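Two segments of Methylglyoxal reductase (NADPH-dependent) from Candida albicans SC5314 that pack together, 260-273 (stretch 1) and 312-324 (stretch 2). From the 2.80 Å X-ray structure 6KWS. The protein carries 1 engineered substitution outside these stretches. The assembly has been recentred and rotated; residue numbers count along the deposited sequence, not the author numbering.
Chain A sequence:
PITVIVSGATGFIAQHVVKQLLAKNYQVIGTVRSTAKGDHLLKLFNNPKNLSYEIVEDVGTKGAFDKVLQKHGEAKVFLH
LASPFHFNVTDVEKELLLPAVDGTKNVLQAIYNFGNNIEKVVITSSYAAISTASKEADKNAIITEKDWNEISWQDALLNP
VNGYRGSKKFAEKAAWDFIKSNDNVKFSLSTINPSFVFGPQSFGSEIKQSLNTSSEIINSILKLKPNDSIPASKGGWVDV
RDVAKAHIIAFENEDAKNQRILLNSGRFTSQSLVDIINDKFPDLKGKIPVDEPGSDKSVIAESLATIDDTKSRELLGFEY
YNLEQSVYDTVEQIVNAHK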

# COMPACT_ATOMS: atom_id res chain seq x y z
N ARG A 260 12.06 0.37 -8.59
CA ARG A 260 11.40 0.07 -7.33
C ARG A 260 11.43 1.33 -6.48
O ARG A 260 12.51 1.80 -6.13
CB ARG A 260 12.09 -1.05 -6.57
CG ARG A 260 12.17 -2.36 -7.25
CD ARG A 260 13.06 -3.22 -6.39
NE ARG A 260 12.32 -4.00 -5.41
CZ ARG A 260 12.83 -4.39 -4.24
NH1 ARG A 260 14.07 -4.05 -3.91
NH2 ARG A 260 12.09 -5.13 -3.41
N ILE A 261 10.27 1.87 -6.15
CA ILE A 261 10.20 3.14 -5.45
C ILE A 261 9.84 2.87 -4.00
O ILE A 261 8.76 2.35 -3.70
CB ILE A 261 9.23 4.11 -6.13
CG1 ILE A 261 9.77 4.50 -7.50
CG2 ILE A 261 9.15 5.38 -5.39
CD1 ILE A 261 8.80 4.34 -8.62
N LEU A 262 10.75 3.20 -3.10
CA LEU A 262 10.51 3.05 -1.67
C LEU A 262 9.67 4.22 -1.17
O LEU A 262 10.01 5.39 -1.41
CB LEU A 262 11.85 2.95 -0.95
CG LEU A 262 12.01 2.10 0.31
CD1 LEU A 262 13.50 2.02 0.72
CD2 LEU A 262 11.17 2.70 1.42
N LEU A 263 8.57 3.93 -0.48
CA LEU A 263 7.72 4.97 0.07
C LEU A 263 7.79 4.89 1.58
O LEU A 263 7.18 4.00 2.20
CB LEU A 263 6.29 4.89 -0.44
CG LEU A 263 6.34 6.03 -1.45
CD1 LEU A 263 6.83 5.52 -2.81
CD2 LEU A 263 5.09 6.86 -1.54
N ASN A 264 8.55 5.82 2.16
CA ASN A 264 8.69 5.91 3.60
C ASN A 264 8.96 7.35 3.98
O ASN A 264 9.87 7.99 3.45
CB ASN A 264 9.81 5.01 4.11
CG ASN A 264 9.90 5.02 5.63
OD1 ASN A 264 9.16 4.31 6.30
ND2 ASN A 264 10.79 5.83 6.17
N SER A 265 8.15 7.86 4.90
CA SER A 265 8.29 9.19 5.43
C SER A 265 9.14 9.26 6.71
O SER A 265 9.66 10.33 7.03
CB SER A 265 6.90 9.75 5.73
OG SER A 265 6.96 11.13 6.00
N GLY A 266 9.26 8.18 7.46
CA GLY A 266 9.93 8.28 8.73
C GLY A 266 9.68 7.05 9.57
O GLY A 266 9.18 6.03 9.09
N ARG A 267 10.05 7.16 10.83
CA ARG A 267 10.01 6.05 11.76
C ARG A 267 9.03 6.36 12.88
O ARG A 267 8.77 7.53 13.19
CB ARG A 267 11.42 5.79 12.33
CG ARG A 267 12.41 5.32 11.30
CD ARG A 267 11.96 4.02 10.65
NE ARG A 267 13.10 3.18 10.26
CZ ARG A 267 13.02 1.87 10.02
NH1 ARG A 267 11.86 1.24 10.12
NH2 ARG A 267 14.12 1.19 9.67
N PHE A 268 8.46 5.32 13.46
CA PHE A 268 7.56 5.51 14.60
C PHE A 268 7.70 4.33 15.55
O PHE A 268 8.08 3.22 15.15
CB PHE A 268 6.09 5.61 14.18
CG PHE A 268 5.48 4.29 13.85
CD1 PHE A 268 5.71 3.70 12.61
CD2 PHE A 268 4.73 3.61 14.79
CE1 PHE A 268 5.17 2.45 12.30
CE2 PHE A 268 4.20 2.37 14.49
CZ PHE A 268 4.41 1.78 13.25
N THR A 269 7.38 4.58 16.82
CA THR A 269 6.94 3.54 17.74
C THR A 269 5.55 3.89 18.24
O THR A 269 5.03 4.98 17.99
CB THR A 269 7.89 3.37 18.92
OG1 THR A 269 7.56 4.32 19.94
CG2 THR A 269 9.33 3.54 18.49
N SER A 270 4.92 2.95 18.95
CA SER A 270 3.59 3.23 19.47
C SER A 270 3.60 4.44 20.38
O SER A 270 2.63 5.21 20.41
CB SER A 270 3.03 2.02 20.21
OG SER A 270 2.64 1.05 19.27
N GLN A 271 4.70 4.64 21.11
CA GLN A 271 4.79 5.82 21.96
C GLN A 271 4.75 7.10 21.13
O GLN A 271 4.20 8.12 21.58
CB GLN A 271 6.05 5.75 22.82
CG GLN A 271 6.20 6.91 23.77
CD GLN A 271 5.23 6.85 24.93
OE1 GLN A 271 5.21 5.88 25.71
NE2 GLN A 271 4.42 7.90 25.07
N SER A 272 5.29 7.06 19.91
CA SER A 272 5.20 8.22 19.04
C SER A 272 3.75 8.59 18.81
O SER A 272 3.38 9.77 18.86
CB SER A 272 5.87 7.93 17.70
OG SER A 272 7.19 7.47 17.90
N LEU A 273 2.90 7.58 18.59
CA LEU A 273 1.50 7.83 18.29
C LEU A 273 0.75 8.32 19.51
O LEU A 273 -0.02 9.29 19.44
CB LEU A 273 0.87 6.56 17.74
CG LEU A 273 1.68 5.89 16.64
CD1 LEU A 273 0.95 4.65 16.16
CD2 LEU A 273 1.94 6.88 15.50
N SER A 312 14.32 7.46 -4.46
CA SER A 312 12.87 7.48 -4.57
C SER A 312 12.31 8.89 -4.37
O SER A 312 11.43 9.33 -5.11
CB SER A 312 12.26 6.51 -3.56
OG SER A 312 12.57 5.17 -3.88
N ARG A 313 12.83 9.62 -3.38
CA ARG A 313 12.37 10.99 -3.17
C ARG A 313 12.73 11.91 -4.34
O ARG A 313 11.96 12.84 -4.65
CB ARG A 313 12.97 11.54 -1.89
CG ARG A 313 12.65 10.68 -0.73
CD ARG A 313 11.80 11.30 0.28
NE ARG A 313 12.13 10.80 1.60
CZ ARG A 313 11.59 11.20 2.75
NH1 ARG A 313 10.68 12.14 2.73
NH2 ARG A 313 11.97 10.64 3.89
N GLU A 314 13.89 11.70 -4.96
CA GLU A 314 14.20 12.46 -6.16
C GLU A 314 13.26 12.08 -7.29
O GLU A 314 12.83 12.94 -8.07
CB GLU A 314 15.65 12.20 -6.60
CG GLU A 314 16.72 12.61 -5.59
CD GLU A 314 18.14 12.44 -6.14
OE1 GLU A 314 18.30 11.88 -7.26
OE2 GLU A 314 19.10 12.85 -5.44
N LEU A 315 12.92 10.80 -7.39
CA LEU A 315 12.07 10.37 -8.48
C LEU A 315 10.68 11.00 -8.39
O LEU A 315 10.07 11.31 -9.41
CB LEU A 315 11.99 8.85 -8.47
CG LEU A 315 11.77 8.10 -9.77
CD1 LEU A 315 12.51 8.75 -10.93
CD2 LEU A 315 12.25 6.68 -9.54
N LEU A 316 10.21 11.25 -7.16
CA LEU A 316 8.84 11.71 -6.94
C LEU A 316 8.76 13.22 -6.84
O LEU A 316 7.81 13.84 -7.34
CB LEU A 316 8.26 11.07 -5.67
CG LEU A 316 8.39 9.55 -5.75
CD1 LEU A 316 7.95 8.87 -4.46
CD2 LEU A 316 7.64 8.99 -6.97
N GLY A 317 9.74 13.85 -6.20
CA GLY A 317 9.79 15.29 -6.08
C GLY A 317 8.57 15.98 -5.49
O GLY A 317 8.04 16.92 -6.10
N PHE A 318 8.09 15.54 -4.32
CA PHE A 318 7.07 16.29 -3.61
C PHE A 318 7.22 16.03 -2.12
O PHE A 318 7.77 15.01 -1.70
CB PHE A 318 5.64 15.98 -4.10
CG PHE A 318 5.17 14.55 -3.90
CD1 PHE A 318 4.58 14.15 -2.70
CD2 PHE A 318 5.27 13.62 -4.93
CE1 PHE A 318 4.12 12.83 -2.52
CE2 PHE A 318 4.81 12.30 -4.76
CZ PHE A 318 4.23 11.91 -3.56
N GLU A 319 6.73 16.99 -1.33
CA GLU A 319 6.80 16.92 0.12
C GLU A 319 5.78 15.93 0.67
O GLU A 319 4.60 15.97 0.31
CB GLU A 319 6.57 18.33 0.69
CG GLU A 319 6.38 18.43 2.22
CD GLU A 319 5.37 19.53 2.65
OE1 GLU A 319 5.83 20.67 2.91
OE2 GLU A 319 4.14 19.25 2.74
N TYR A 320 6.23 15.03 1.54
CA TYR A 320 5.34 14.10 2.23
C TYR A 320 4.70 14.77 3.44
O TYR A 320 5.30 15.66 4.07
CB TYR A 320 6.09 12.87 2.73
CG TYR A 320 6.77 11.99 1.71
CD1 TYR A 320 6.55 12.14 0.34
CD2 TYR A 320 7.61 10.98 2.13
CE1 TYR A 320 7.18 11.31 -0.57
CE2 TYR A 320 8.23 10.16 1.24
CZ TYR A 320 8.02 10.32 -0.10
OH TYR A 320 8.67 9.46 -0.94
N TYR A 321 3.50 14.31 3.79
CA TYR A 321 2.98 14.57 5.13
C TYR A 321 3.96 14.07 6.19
O TYR A 321 4.76 13.16 5.96
CB TYR A 321 1.64 13.86 5.33
CG TYR A 321 0.50 14.42 4.52
CD1 TYR A 321 -0.26 15.47 5.01
CD2 TYR A 321 0.15 13.87 3.29
CE1 TYR A 321 -1.32 15.97 4.29
CE2 TYR A 321 -0.92 14.38 2.56
CZ TYR A 321 -1.65 15.43 3.07
OH TYR A 321 -2.73 15.96 2.39
N ASN A 322 3.90 14.67 7.39
CA ASN A 322 4.72 14.17 8.49
C ASN A 322 3.85 13.36 9.46
O ASN A 322 2.63 13.25 9.29
CB ASN A 322 5.45 15.32 9.19
CG ASN A 322 4.50 16.32 9.87
OD1 ASN A 322 3.47 15.96 10.46
ND2 ASN A 322 4.87 17.60 9.81
N LEU A 323 4.49 12.80 10.50
CA LEU A 323 3.77 11.95 11.44
C LEU A 323 2.57 12.66 12.04
O LEU A 323 1.46 12.12 12.06
CB LEU A 323 4.69 11.46 12.56
CG LEU A 323 4.66 9.97 12.94
CD1 LEU A 323 4.79 9.80 14.43
CD2 LEU A 323 3.46 9.21 12.41
N GLU A 324 2.77 13.89 12.54
CA GLU A 324 1.68 14.57 13.24
C GLU A 324 0.49 14.82 12.31
O GLU A 324 -0.65 14.57 12.69
CB GLU A 324 2.17 15.89 13.87
CG GLU A 324 1.06 16.79 14.51
CD GLU A 324 0.33 17.70 13.50
OE1 GLU A 324 -0.93 17.78 13.56
OE2 GLU A 324 1.01 18.33 12.64

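The contact joins two short strands, the turn between them and the start of a helix in stretch 1 to the end of one helix, a loop and the start of the next in stretch 2. Strand 260-263 runs almost at right angles to helix 312-316, their axes 8.1 Å apart at closest approach, and 576 Å² of surface is buried in all.

Ser-312 lies where strand and helix come nearest. Its CB points toward the strand, and chi1 in the m well brings OG to the backbone: Leu-262 N donates to Ser-312 OG at 2.8 Å. A small residue suits this place, since the CA atoms of Ile-261 and Ser-312 are just 5.2 Å apart, and its hydroxyl supplies an acceptor for a buried strand amide. OG is also hydrogen-bonded elsewhere in the structure, so the buried polar group is well satisfied.

Around this polar point the packing is aliphatic. Ile-261 points toward the helix and, with chi1 at m, places its two branches on different leucines: CG1 lies 3.9 Å from Leu-315 CD2, and CG2 lies 3.8 Å from Leu-316 CD1. Leu-316, in the common m,t rotamer, extends CD1 far enough to meet Leu-263 CD1 as well, at 3.9 Å. Leu-263 starts sideways, and its end comes nearer through a chi1 of -103°, between wells. Leu-262, between them in sequence, leads its side-chain end away, so its main contribution here is its backbone NH. Gly-317 then ends the helix with positive phi, a conformation that favours glycine, and touches nothing in stretch 1.

At the turn, backbone carbonyls and larger side chains meet. Tyr-320 points toward stretch 1 with chi1 at m; Asn-264 O, 3.5 Å from Tyr-320 CE2, and Ser-265 CA both lie at the ring edge, near its plane. The phenol end reaches back to the strand, with Tyr-320 OH 4.2 Å from Leu-263 CG. Ser-265 uses a t rotamer to send its hydroxyl to the loop backbone, donating from OG to Tyr-321 O at 3.0 Å. Arg-313 begins by pointing away, but its long chain returns at the partly exposed margin, where Asn-264 O sits over one face of the guanidinium, 3.4 Å from Arg-313 NH2.

Leu-323 closes the far end, and no other residue has more area covered across the contact. It points toward stretch 1 with both chi angles between wells: CD1 approaches Ser-272 CB at 3.9 Å and Phe-268 CB at 4.4 Å, and both methyls, CD1 and CD2, lie 4.2 Å from Leu-273 CD2. Phe-268, at p, directs its ring away and offers its CB here. Ser-272 presents its CB to the leucine, and its OG accepts from Thr-269 N at 3.1 Å. Thr-269 in turn caps the helix start, its OG1 accepting a weak bond from Gln-271 N at 3.1 Å. Two serines, Ser-312 and Ser-265, bind backbone groups across the contact, while aliphatic side chains and the Tyr-320 ring supply most of the remaining packing.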